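Local coordinates for protein probable TonB-dependent siderophore receptor PirA (Acinetobacter baumannii, PDB 5FR8) that probably takes part in the first step of iron uptake across the outer membrane by binding iron-chelating siderophores, possibly including ferric enterobactin, at residues K160-E165 / S239-W244; V188-S193 / Y203-N208; G354-P359 / L368-E373. All coordinates share one frame; numbering follows the deposited sequence.

Contact 1: residues K160-E165 / S239-W244; sequences KKVTNE and SGRLAW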
ATOM      1  N   LYS A 160       1.890  17.027  10.429  1.00 68.35           N
ATOM      2  CA  LYS A 160       2.251  18.328  10.959  1.00 71.31           C
ATOM      3  C   LYS A 160       2.657  18.300  12.439  1.00 70.04           C
ATOM      4  O   LYS A 160       2.220  17.447  13.208  1.00 65.57           O
ATOM      5  CB  LYS A 160       1.109  19.317  10.720  1.00 76.14           C
ATOM      6  CG  LYS A 160       1.069  19.842   9.283  1.00 79.00           C
ATOM      7  CD  LYS A 160      -0.346  20.233   8.869  1.00 84.61           C
ATOM      8  CE  LYS A 160      -0.460  20.511   7.376  1.00 81.50           C
ATOM      9  NZ  LYS A 160       0.324  21.715   7.002  1.00 84.15           N
ATOM     10  N   LYS A 161       3.502  19.259  12.803  1.00 67.17           N
ATOM     11  CA  LYS A 161       4.225  19.250  14.062  1.00 70.15           C
ATOM     12  C   LYS A 161       3.558  20.148  15.072  1.00 73.04           C
ATOM     13  O   LYS A 161       2.790  21.048  14.713  1.00 72.47           O
ATOM     14  CB  LYS A 161       5.663  19.766  13.852  1.00 72.75           C
ATOM     15  CG  LYS A 161       6.519  18.953  12.892  1.00 72.22           C
ATOM     16  CD  LYS A 161       6.947  17.615  13.497  1.00 70.90           C
ATOM     17  CE  LYS A 161       7.191  16.578  12.409  1.00 71.70           C
ATOM     18  NZ  LYS A 161       8.454  16.856  11.669  1.00 71.85           N
ATOM     19  N   VAL A 162       3.894  19.930  16.339  1.00 73.25           N
ATOM     20  CA  VAL A 162       3.567  20.896  17.383  1.00 70.73           C
ATOM     21  C   VAL A 162       4.293  22.216  17.119  1.00 72.73           C
ATOM     22  O   VAL A 162       5.321  22.235  16.444  1.00 72.32           O
ATOM     23  CB  VAL A 162       3.943  20.367  18.775  1.00 70.85           C
ATOM     24  CG1 VAL A 162       3.161  19.094  19.064  1.00 68.36           C
ATOM     25  CG2 VAL A 162       5.441  20.129  18.908  1.00 69.59           C
ATOM     26  N   THR A 163       3.737  23.318  17.616  1.00 74.53           N
ATOM     27  CA  THR A 163       4.275  24.663  17.329  1.00 76.73           C
ATOM     28  C   THR A 163       4.185  25.549  18.563  1.00 81.52           C
ATOM     29  O   THR A 163       3.166  25.578  19.254  1.00 82.04           O
ATOM     30  CB  THR A 163       3.531  25.368  16.164  1.00 73.94           C
ATOM     31  OG1 THR A 163       2.160  25.612  16.519  1.00 75.39           O
ATOM     32  CG2 THR A 163       3.577  24.519  14.924  1.00 71.04           C
ATOM     33  N   ASN A 164       5.257  26.283  18.834  1.00 88.21           N
ATOM     34  CA  ASN A 164       5.336  27.085  20.045  1.00 86.26           C
ATOM     35  C   ASN A 164       4.565  28.387  19.962  1.00 84.65           C
ATOM     36  O   ASN A 164       4.587  29.178  20.902  1.00 81.22           O
ATOM     37  CB  ASN A 164       6.786  27.357  20.374  1.00 95.63           C
ATOM     38  CG  ASN A 164       7.449  26.159  21.016  1.00104.96           C
ATOM     39  OD1 ASN A 164       7.154  25.007  20.668  1.00101.97           O
ATOM     40  ND2 ASN A 164       8.349  26.418  21.959  1.00107.31           N
ATOM     41  N   GLU A 165       3.904  28.612  18.827  1.00 82.13           N
ATOM     42  CA  GLU A 165       2.912  29.668  18.695  1.00 82.44           C
ATOM     43  C   GLU A 165       1.745  29.066  17.951  1.00 83.33           C
ATOM     44  O   GLU A 165       1.927  28.145  17.166  1.00 86.63           O
ATOM     45  CB  GLU A 165       3.474  30.849  17.927  1.00 82.52           C
ATOM     46  CG  GLU A 165       4.869  31.244  18.363  1.00 84.32           C
ATOM     47  CD  GLU A 165       5.337  32.518  17.692  1.00 90.65           C
ATOM     48  OE1 GLU A 165       5.400  32.557  16.440  1.00 94.24           O
ATOM     49  OE2 GLU A 165       5.649  33.481  18.416  1.00 92.76           O
ATOM     50  N   SER A 239      -7.122  13.408  15.151  1.00 54.36           N
ATOM     51  CA  SER A 239      -5.810  13.012  15.657  1.00 57.11           C
ATOM     52  C   SER A 239      -5.121  14.075  16.483  1.00 56.48           C
ATOM     53  O   SER A 239      -5.035  15.243  16.081  1.00 56.77           O
ATOM     54  CB  SER A 239      -4.883  12.647  14.505  1.00 60.56           C
ATOM     55  OG  SER A 239      -3.523  12.689  14.934  1.00 66.09           O
ATOM     56  N   GLY A 240      -4.595  13.650  17.625  1.00 57.92           N
ATOM     57  CA  GLY A 240      -4.038  14.579  18.611  1.00 57.89           C
ATOM     58  C   GLY A 240      -2.642  14.217  19.024  1.00 53.16           C
ATOM     59  O   GLY A 240      -2.318  13.055  19.169  1.00 51.48           O
ATOM     60  N   ARG A 241      -1.814  15.234  19.205  1.00 55.81           N
ATOM     61  CA  ARG A 241      -0.458  15.068  19.697  1.00 55.47           C
ATOM     62  C   ARG A 241      -0.186  15.998  20.852  1.00 56.68           C
ATOM     63  O   ARG A 241      -0.541  17.178  20.792  1.00 57.76           O
ATOM     64  CB  ARG A 241       0.514  15.428  18.614  1.00 61.68           C
ATOM     65  CG  ARG A 241       1.949  15.459  19.106  1.00 68.32           C
ATOM     66  CD  ARG A 241       2.897  15.507  17.914  1.00 66.20           C
ATOM     67  NE  ARG A 241       2.859  14.266  17.150  1.00 64.22           N
ATOM     68  CZ  ARG A 241       3.335  14.129  15.920  1.00 66.04           C
ATOM     69  NH1 ARG A 241       3.917  15.153  15.298  1.00 64.93           N
ATOM     70  NH2 ARG A 241       3.236  12.952  15.322  1.00 67.73           N
ATOM     71  N   LEU A 242       0.440  15.476  21.903  1.00 57.93           N
ATOM     72  CA  LEU A 242       0.975  16.317  22.980  1.00 61.16           C
ATOM     73  C   LEU A 242       2.469  16.137  23.034  1.00 60.45           C
ATOM     74  O   LEU A 242       2.934  15.005  23.043  1.00 66.17           O
ATOM     75  CB  LEU A 242       0.426  15.926  24.345  1.00 61.82           C
ATOM     76  CG  LEU A 242      -1.059  16.138  24.593  1.00 62.58           C
ATOM     77  CD1 LEU A 242      -1.385  15.653  26.007  1.00 63.23           C
ATOM     78  CD2 LEU A 242      -1.479  17.584  24.381  1.00 60.51           C
ATOM     79  N   ALA A 243       3.204  17.245  23.088  1.00 56.65           N
ATOM     80  CA  ALA A 243       4.646  17.217  23.138  1.00 56.50           C
ATOM     81  C   ALA A 243       5.072  17.838  24.426  1.00 60.23           C
ATOM     82  O   ALA A 243       4.615  18.927  24.771  1.00 61.57           O
ATOM     83  CB  ALA A 243       5.218  17.994  21.984  1.00 59.83           C
ATOM     84  N   TRP A 244       5.933  17.135  25.155  1.00 63.06           N
ATOM     85  CA  TRP A 244       6.319  17.536  26.500  1.00 63.83           C
ATOM     86  C   TRP A 244       7.820  17.497  26.607  1.00 66.13           C
ATOM     87  O   TRP A 244       8.433  16.459  26.363  1.00 69.81           O
ATOM     88  CB  TRP A 244       5.692  16.568  27.521  1.00 64.35           C
ATOM     89  CG  TRP A 244       6.013  16.831  29.002  1.00 65.36           C
ATOM     90  CD1 TRP A 244       6.330  18.029  29.582  1.00 67.08           C
ATOM     91  CD2 TRP A 244       6.007  15.867  30.066  1.00 64.15           C
ATOM     92  NE1 TRP A 244       6.541  17.862  30.934  1.00 66.01           N
ATOM     93  CE2 TRP A 244       6.347  16.547  31.251  1.00 63.81           C
ATOM     94  CE3 TRP A 244       5.763  14.494  30.122  1.00 63.38           C
ATOM     95  CZ2 TRP A 244       6.450  15.908  32.461  1.00 65.22           C
ATOM     96  CZ3 TRP A 244       5.863  13.869  31.321  1.00 65.11           C
ATOM     97  CH2 TRP A 244       6.206  14.570  32.479  1.00 65.71           C
TER

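Contact 2: residues V188-S193 / Y203-N208; sequences VGFNVS and YRLYGN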
ATOM      1  N   VAL A 188     -13.306  18.890   4.008  1.00 60.50           N
ATOM      2  CA  VAL A 188     -13.079  20.012   4.893  1.00 62.21           C
ATOM      3  C   VAL A 188     -12.270  19.431   6.026  1.00 61.14           C
ATOM      4  O   VAL A 188     -12.434  18.260   6.380  1.00 59.99           O
ATOM      5  CB  VAL A 188     -14.391  20.640   5.452  1.00 67.01           C
ATOM      6  CG1 VAL A 188     -15.265  19.617   6.182  1.00 65.45           C
ATOM      7  CG2 VAL A 188     -14.071  21.810   6.379  1.00 67.75           C
ATOM      8  N   GLY A 189     -11.402  20.237   6.604  1.00 60.52           N
ATOM      9  CA  GLY A 189     -10.483  19.730   7.590  1.00 59.43           C
ATOM     10  C   GLY A 189      -9.706  20.859   8.199  1.00 62.31           C
ATOM     11  O   GLY A 189      -9.601  21.934   7.622  1.00 64.45           O
ATOM     12  N   PHE A 190      -9.157  20.617   9.377  1.00 64.46           N
ATOM     13  CA  PHE A 190      -8.474  21.674  10.103  1.00 67.62           C
ATOM     14  C   PHE A 190      -7.214  21.147  10.733  1.00 66.63           C
ATOM     15  O   PHE A 190      -7.039  19.946  10.906  1.00 70.54           O
ATOM     16  CB  PHE A 190      -9.385  22.244  11.190  1.00 67.45           C
ATOM     17  CG  PHE A 190      -9.621  21.299  12.330  1.00 65.61           C
ATOM     18  CD1 PHE A 190      -8.771  21.290  13.421  1.00 63.63           C
ATOM     19  CD2 PHE A 190     -10.690  20.407  12.299  1.00 65.35           C
ATOM     20  CE1 PHE A 190      -8.984  20.419  14.462  1.00 61.20           C
ATOM     21  CE2 PHE A 190     -10.908  19.528  13.339  1.00 61.43           C
ATOM     22  CZ  PHE A 190     -10.048  19.535  14.417  1.00 61.71           C
ATOM     23  N   ASN A 191      -6.331  22.054  11.083  1.00 67.81           N
ATOM     24  CA  ASN A 191      -5.161  21.684  11.833  1.00 70.68           C
ATOM     25  C   ASN A 191      -4.842  22.863  12.707  1.00 71.46           C
ATOM     26  O   ASN A 191      -4.836  24.000  12.235  1.00 77.01           O
ATOM     27  CB  ASN A 191      -3.984  21.383  10.915  1.00 71.95           C
ATOM     28  CG  ASN A 191      -2.691  21.197  11.684  1.00 75.71           C
ATOM     29  OD1 ASN A 191      -2.233  22.109  12.369  1.00 76.33           O
ATOM     30  ND2 ASN A 191      -2.096  20.015  11.580  1.00 77.50           N
ATOM     31  N   VAL A 192      -4.608  22.601  13.985  1.00 67.62           N
ATOM     32  CA  VAL A 192      -4.230  23.663  14.908  1.00 65.61           C
ATOM     33  C   VAL A 192      -3.164  23.151  15.883  1.00 60.76           C
ATOM     34  O   VAL A 192      -3.186  21.990  16.290  1.00 54.26           O
ATOM     35  CB  VAL A 192      -5.460  24.208  15.647  1.00 67.71           C
ATOM     36  CG1 VAL A 192      -6.201  23.081  16.359  1.00 67.94           C
ATOM     37  CG2 VAL A 192      -5.045  25.290  16.616  1.00 70.48           C
ATOM     38  N   SER A 193      -2.215  24.020  16.205  1.00 60.07           N
ATOM     39  CA  SER A 193      -1.081  23.669  17.055  1.00 60.19           C
ATOM     40  C   SER A 193      -0.668  24.926  17.783  1.00 65.55           C
ATOM     41  O   SER A 193      -0.877  26.045  17.293  1.00 67.83           O
ATOM     42  CB  SER A 193       0.107  23.098  16.273  1.00 59.49           C
ATOM     43  OG  SER A 193       0.547  23.991  15.267  1.00 63.44           O
ATOM     44  N   TYR A 203       0.859  21.272  21.634  1.00 69.01           N
ATOM     45  CA  TYR A 203      -0.055  20.284  21.058  1.00 68.64           C
ATOM     46  C   TYR A 203      -0.197  20.478  19.551  1.00 70.58           C
ATOM     47  O   TYR A 203       0.044  21.580  19.046  1.00 73.73           O
ATOM     48  CB  TYR A 203      -1.434  20.436  21.670  1.00 66.17           C
ATOM     49  CG  TYR A 203      -2.078  21.727  21.252  1.00 68.54           C
ATOM     50  CD1 TYR A 203      -1.748  22.908  21.888  1.00 73.25           C
ATOM     51  CD2 TYR A 203      -2.983  21.777  20.208  1.00 62.66           C
ATOM     52  CE1 TYR A 203      -2.305  24.104  21.511  1.00 72.21           C
ATOM     53  CE2 TYR A 203      -3.552  22.976  19.831  1.00 63.06           C
ATOM     54  CZ  TYR A 203      -3.199  24.130  20.487  1.00 67.35           C
ATOM     55  OH  TYR A 203      -3.735  25.336  20.147  1.00 67.81           O
ATOM     56  N   ARG A 204      -0.591  19.408  18.853  1.00 68.13           N
ATOM     57  CA  ARG A 204      -1.066  19.493  17.468  1.00 64.69           C
ATOM     58  C   ARG A 204      -2.329  18.661  17.345  1.00 65.89           C
ATOM     59  O   ARG A 204      -2.378  17.513  17.784  1.00 73.45           O
ATOM     60  CB  ARG A 204      -0.058  18.947  16.477  1.00 63.90           C
ATOM     61  CG  ARG A 204      -0.522  19.135  15.034  1.00 66.96           C
ATOM     62  CD  ARG A 204      -0.527  17.868  14.167  1.00 61.87           C
ATOM     63  NE  ARG A 204      -1.404  16.867  14.747  1.00 60.69           N
ATOM     64  CZ  ARG A 204      -1.100  15.591  14.941  1.00 59.11           C
ATOM     65  NH1 ARG A 204       0.077  15.131  14.562  1.00 59.54           N
ATOM     66  NH2 ARG A 204      -1.986  14.774  15.522  1.00 58.84           N
ATOM     67  N   LEU A 205      -3.351  19.229  16.729  1.00 64.82           N
ATOM     68  CA  LEU A 205      -4.632  18.546  16.598  1.00 61.75           C
ATOM     69  C   LEU A 205      -5.151  18.777  15.193  1.00 58.33           C
ATOM     70  O   LEU A 205      -5.210  19.921  14.732  1.00 58.11           O
ATOM     71  CB  LEU A 205      -5.625  19.121  17.613  1.00 64.83           C
ATOM     72  CG  LEU A 205      -7.072  18.621  17.512  1.00 64.45           C
ATOM     73  CD1 LEU A 205      -7.208  17.254  18.174  1.00 61.37           C
ATOM     74  CD2 LEU A 205      -8.047  19.614  18.123  1.00 66.69           C
ATOM     75  N   TYR A 206      -5.512  17.710  14.497  1.00 55.37           N
ATOM     76  CA  TYR A 206      -6.053  17.884  13.145  1.00 56.79           C
ATOM     77  C   TYR A 206      -7.248  16.997  12.952  1.00 55.81           C
ATOM     78  O   TYR A 206      -7.367  15.951  13.592  1.00 59.05           O
ATOM     79  CB  TYR A 206      -4.999  17.636  12.057  1.00 54.30           C
ATOM     80  CG  TYR A 206      -4.612  16.186  11.839  1.00 52.60           C
ATOM     81  CD1 TYR A 206      -5.514  15.266  11.329  1.00 52.26           C
ATOM     82  CD2 TYR A 206      -3.335  15.747  12.121  1.00 54.04           C
ATOM     83  CE1 TYR A 206      -5.150  13.943  11.100  1.00 51.21           C
ATOM     84  CE2 TYR A 206      -2.966  14.429  11.915  1.00 55.33           C
ATOM     85  CZ  TYR A 206      -3.876  13.531  11.393  1.00 51.99           C
ATOM     86  OH  TYR A 206      -3.507  12.227  11.191  1.00 49.19           O
ATOM     87  N   GLY A 207      -8.147  17.433  12.085  1.00 55.77           N
ATOM     88  CA  GLY A 207      -9.419  16.750  11.892  1.00 57.61           C
ATOM     89  C   GLY A 207      -9.845  16.838  10.444  1.00 57.61           C
ATOM     90  O   GLY A 207      -9.459  17.780   9.724  1.00 55.45           O
ATOM     91  N   ASN A 208     -10.650  15.869  10.016  1.00 55.95           N
ATOM     92  CA  ASN A 208     -11.035  15.776   8.613  1.00 56.60           C
ATOM     93  C   ASN A 208     -12.333  14.996   8.391  1.00 54.38           C
ATOM     94  O   ASN A 208     -12.547  13.931   8.961  1.00 49.52           O
ATOM     95  CB  ASN A 208      -9.882  15.156   7.794  1.00 56.43           C
ATOM     96  CG  ASN A 208     -10.311  14.754   6.387  1.00 58.43           C
ATOM     97  OD1 ASN A 208     -10.416  15.590   5.479  1.00 58.94           O
ATOM     98  ND2 ASN A 208     -10.561  13.469   6.203  1.00 55.79           N
TER

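Contact 3: residues G354-P359 / L368-E373; sequences GEANIP and LTVGTE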
ATOM      1  N   GLY A 354      12.963   0.036  20.798  1.00 65.14           N
ATOM      2  CA  GLY A 354      14.010   0.782  21.501  1.00 63.10           C
ATOM      3  C   GLY A 354      15.218   0.963  20.607  1.00 59.59           C
ATOM      4  O   GLY A 354      15.538   0.075  19.828  1.00 59.33           O
ATOM      5  N   GLU A 355      15.917   2.081  20.720  1.00 58.20           N
ATOM      6  CA  GLU A 355      16.992   2.350  19.772  1.00 61.41           C
ATOM      7  C   GLU A 355      17.959   3.397  20.233  1.00 62.68           C
ATOM      8  O   GLU A 355      17.545   4.427  20.726  1.00 67.13           O
ATOM      9  CB  GLU A 355      16.362   2.830  18.475  1.00 63.66           C
ATOM     10  CG  GLU A 355      17.142   3.893  17.738  1.00 65.16           C
ATOM     11  CD  GLU A 355      16.774   3.956  16.263  1.00 65.98           C
ATOM     12  OE1 GLU A 355      15.822   3.254  15.841  1.00 68.23           O
ATOM     13  OE2 GLU A 355      17.448   4.702  15.524  1.00 60.52           O
ATOM     14  N   ALA A 356      19.244   3.160  20.030  1.00 65.18           N
ATOM     15  CA  ALA A 356      20.279   4.156  20.361  1.00 68.75           C
ATOM     16  C   ALA A 356      21.286   4.482  19.208  1.00 71.49           C
ATOM     17  O   ALA A 356      21.699   3.591  18.459  1.00 70.99           O
ATOM     18  CB  ALA A 356      21.044   3.679  21.561  1.00 70.65           C
ATOM     19  N   ASN A 357      21.665   5.761  19.102  1.00 73.50           N
ATOM     20  CA  ASN A 357      22.633   6.282  18.122  1.00 73.73           C
ATOM     21  C   ASN A 357      23.876   6.839  18.798  1.00 79.68           C
ATOM     22  O   ASN A 357      23.784   7.835  19.508  1.00 84.20           O
ATOM     23  CB  ASN A 357      21.990   7.433  17.354  1.00 73.58           C
ATOM     24  CG  ASN A 357      20.548   7.132  16.926  1.00 74.35           C
ATOM     25  OD1 ASN A 357      19.676   7.984  17.064  1.00 74.12           O
ATOM     26  ND2 ASN A 357      20.295   5.928  16.400  1.00 71.93           N
ATOM     27  N   ILE A 358      25.039   6.225  18.584  1.00 83.00           N
ATOM     28  CA  ILE A 358      26.283   6.703  19.217  1.00 85.29           C
ATOM     29  C   ILE A 358      27.382   7.120  18.223  1.00 86.76           C
ATOM     30  O   ILE A 358      27.905   6.275  17.502  1.00 89.49           O
ATOM     31  CB  ILE A 358      26.899   5.621  20.135  1.00 88.68           C
ATOM     32  CG1 ILE A 358      25.824   4.923  20.980  1.00 86.43           C
ATOM     33  CG2 ILE A 358      27.960   6.233  21.044  1.00 87.66           C
ATOM     34  CD1 ILE A 358      25.197   3.727  20.314  1.00 84.98           C
ATOM     35  N   PRO A 359      27.752   8.420  18.199  1.00 85.18           N
ATOM     36  CA  PRO A 359      28.911   8.867  17.419  1.00 84.51           C
ATOM     37  C   PRO A 359      30.193   8.477  18.092  1.00 87.63           C
ATOM     38  O   PRO A 359      30.359   8.777  19.268  1.00 91.36           O
ATOM     39  CB  PRO A 359      28.791  10.394  17.421  1.00 83.83           C
ATOM     40  CG  PRO A 359      27.385  10.675  17.811  1.00 84.98           C
ATOM     41  CD  PRO A 359      26.975   9.555  18.715  1.00 86.51           C
ATOM     42  N   LEU A 368      27.181   4.564  15.218  1.00 76.56           N
ATOM     43  CA  LEU A 368      26.605   3.246  15.428  1.00 74.97           C
ATOM     44  C   LEU A 368      25.171   3.353  15.889  1.00 75.19           C
ATOM     45  O   LEU A 368      24.900   3.904  16.954  1.00 81.37           O
ATOM     46  CB  LEU A 368      27.410   2.483  16.464  1.00 75.67           C
ATOM     47  CG  LEU A 368      26.955   1.050  16.694  1.00 76.64           C
ATOM     48  CD1 LEU A 368      27.408   0.160  15.548  1.00 76.90           C
ATOM     49  CD2 LEU A 368      27.478   0.521  18.026  1.00 78.90           C
ATOM     50  N   THR A 369      24.249   2.831  15.084  1.00 74.45           N
ATOM     51  CA  THR A 369      22.870   2.607  15.532  1.00 72.52           C
ATOM     52  C   THR A 369      22.695   1.160  16.032  1.00 73.12           C
ATOM     53  O   THR A 369      23.176   0.218  15.406  1.00 75.98           O
ATOM     54  CB  THR A 369      21.857   2.912  14.413  1.00 69.03           C
ATOM     55  OG1 THR A 369      21.814   4.326  14.193  1.00 72.96           O
ATOM     56  CG2 THR A 369      20.479   2.446  14.788  1.00 66.93           C
ATOM     57  N   VAL A 370      22.027   0.986  17.171  1.00 71.60           N
ATOM     58  CA  VAL A 370      21.691  -0.354  17.645  1.00 70.47           C
ATOM     59  C   VAL A 370      20.265  -0.355  18.187  1.00 67.72           C
ATOM     60  O   VAL A 370      19.875   0.571  18.893  1.00 67.09           O
ATOM     61  CB  VAL A 370      22.694  -0.823  18.696  1.00 73.59           C
ATOM     62  CG1 VAL A 370      22.811   0.216  19.795  1.00 74.75           C
ATOM     63  CG2 VAL A 370      22.286  -2.182  19.237  1.00 73.90           C
ATOM     64  N   GLY A 371      19.475  -1.369  17.835  1.00 68.36           N
ATOM     65  CA  GLY A 371      18.029  -1.323  18.095  1.00 71.11           C
ATOM     66  C   GLY A 371      17.316  -2.638  18.381  1.00 74.06           C
ATOM     67  O   GLY A 371      17.791  -3.706  17.991  1.00 78.60           O
ATOM     68  N   THR A 372      16.172  -2.544  19.068  1.00 70.33           N
ATOM     69  CA  THR A 372      15.306  -3.686  19.336  1.00 67.76           C
ATOM     70  C   THR A 372      13.903  -3.364  18.920  1.00 65.91           C
ATOM     71  O   THR A 372      13.470  -2.214  19.024  1.00 68.10           O
ATOM     72  CB  THR A 372      15.226  -4.013  20.833  1.00 69.33           C
ATOM     73  OG1 THR A 372      16.513  -4.402  21.304  1.00 68.17           O
ATOM     74  CG2 THR A 372      14.246  -5.160  21.085  1.00 71.26           C
ATOM     75  N   GLU A 373      13.185  -4.391  18.478  1.00 65.53           N
ATOM     76  CA  GLU A 373      11.790  -4.253  18.088  1.00 67.01           C
ATOM     77  C   GLU A 373      11.001  -5.493  18.526  1.00 67.74           C
ATOM     78  O   GLU A 373      11.486  -6.619  18.396  1.00 70.73           O
ATOM     79  CB  GLU A 373      11.683  -4.060  16.571  1.00 66.27           C
ATOM     80  CG  GLU A 373      10.304  -3.639  16.089  1.00 65.94           C
ATOM     81  CD  GLU A 373      10.280  -3.310  14.593  1.00 64.46           C
ATOM     82  OE1 GLU A 373      11.272  -2.722  14.052  1.00 63.25           O
ATOM     83  OE2 GLU A 373       9.256  -3.644  13.961  1.00 55.92           O
TER

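Contact 1: residues K160-E165 / S239-W244
Val162 presses its two methyl groups onto the CB of Ala243 and the aliphatic stem of Arg241, and this small apolar patch carries most of the 190 Å² buried between the segments. CG1 does most of the touching: it lies 3.7 Å from Ala243 CB and 3.8 Å from Arg241 CD. The other branch, Val162 CG2, reaches Ala243 CB alone, at 3.8 Å. The division follows from chi1 of -61°, which sets CG1 anti to the carbonyl carbon and beside the backbone N. Arg241 and Val162 cross at about a right angle, the methyl lying against CG and CD of the arginine rather than against its charged end.

The arginine chain bends at chi3 (-68°), which turns NE aside; the guanidinium beyond it lies beside the backbone of Lys160 and Lys161. Lys161 CA sits near the guanidinium plane, at its edge, while Lys160 O approaches NH1 of Arg241 obliquely to 3.5 Å without forming a hydrogen bond. No hydrogen bond joins the two segments at all. The polar end of Arg241 is instead gripped by two carboxylates, with NE in a salt bridge to Asp255 on the next barrel strand and NH2 in another to Asp100. Lys161 NZ stays 6.1 Å from Arg241 NH1, so the like charges are not in contact.

Thr163, beyond the patch, ties the loop to itself through OG1, 2.6 Å from Glu165 O, and also hydrogen-bonds Ser193 OG. The segment 160-165 connects strand 153-159 of the plug sheet to the first barrel strand, 167-177. Its packing on inward-directed residues of strand 232-247 is that of a plug-to-barrel linker lying against the inner wall, the architecture of TonB-dependent receptors.

Contact 2: residues V188-S193 / Y203-N208
Phe190 faces Gly207, and Val192 faces Leu205, as the two hydrogen-bonded pairs of an antiparallel beta hairpin in the wall of the TonB-dependent receptor barrel. Strands 185-195 and 201-212 run at 179° to each other over these segments. In the first pair Phe190 N donates to Gly207 O at 2.9 Å, and Gly207 N returns a bond to Phe190 O at 3.0 Å. In the second pair the donors lie more nearly in line with the carbonyl bonds: Val192 N meets Leu205 O at 2.8 Å with an N-H...O angle of 167°, and Leu205 N meets Val192 O at 2.8 Å.

The intervening residues are backbone-bonded to the neighbouring strands: Gly189, Asn191 and Ser193 to Glu171, Ser169 and His167 of strand 167-177, Arg204 and Tyr206 to Arg241 and Ser239 of strand 232-247. Side-chain polar groups are also satisfied beyond the hairpin: Ser193 OG by Thr163, Arg204 NH2 by Ser239 O, Arg204 NH1 weakly by Lys160 O, and Asn208 ND2 by Asp237. The Asn191, Arg204 and Tyr206 face is turned inward, where Tyr206 touches the plug residues Pro128 and Ala131.

Apolar side chains line the other face. Leu205 CD2 lies at the edge of the Phe190 ring, in its plane, 3.9 Å from CE1. Next to the Ser193-Arg204 pair, Ser193 CA makes a CH-pi contact over the Tyr203 ring, 4.2 Å from its centroid. Chi1 of 70° sets Phe190 CG between the backbone N and the carbonyl carbon, and the ring lies over Gly207, the cross-strand pairing known as aromatic rescue of glycine; Gly207 N lies 3.6 Å above the ring plane, over its centre.

Contact 3: residues G354-P359 / L368-E373
Leu368 and Ile358 are a hydrogen-bonded pair of an antiparallel beta hairpin, strands 343-361 and 365-380, in the wall of the receptor barrel. Leu368 N donates to Ile358 O at 2.9 Å, and Ile358 N returns a bond to Leu368 O at 2.8 Å.

At Thr369 the face changes and a polar cluster appears. Its chi1 of -71° puts OG1 beside the backbone N, where it takes a weak hydrogen bond from Asn357 ND2, 3.1 Å away and bent to 125° at the hydrogen. The two side chains lie side by side, pointing the same way. The same ND2 makes a straighter bond, 167°, to the anti lone pair of Glu355 OE2 at 3.2 Å, so one amide nitrogen is shared between Glu355 on its own strand and, weakly, Thr369 across the hairpin. Thr30, from near the start of the modelled chain, touches both Thr369 and Asn357.

Val370 returns to the face of Ala356, Ile358 and Leu368. Its carbonyl O accepts from Ala356 N at 2.9 Å, and its own N donates to Ala356 O. CG1 of Val370 lies 4.3 Å from both Ile358 CD1 and Ala356 CB, a loose surface cluster.

Gly371 pairs with Glu355 in a non-hydrogen-bonded position and sets no side chain against it. Thr372 forms the next hydrogen-bonded pair: its N donates to Gly354 O at 2.8 Å, and its O accepts from Gly354 N at 2.9 Å.

Overall arrangement
Contacts 1 and 2 form one continuous patch, their centres 10 Å apart, with contact 2 nested inside the loop that contact 1 closes. Strands 201-212 and 232-247 are barrel neighbours, and Arg241 N lies 2.7 Å from Arg204 O, a probable hydrogen bond between them. Through Thr163 and Ser193 the plug-to-barrel linker of contact 1 is also tied to the hairpin of contact 2. Contact 3 belongs to a later hairpin of the same barrel wall. Its centre is 25 Å from that of contact 1, with nearest atoms about 15 Å apart, and 33 Å from that of contact 2, with nearest atoms about 20 Å apart. It touches neither.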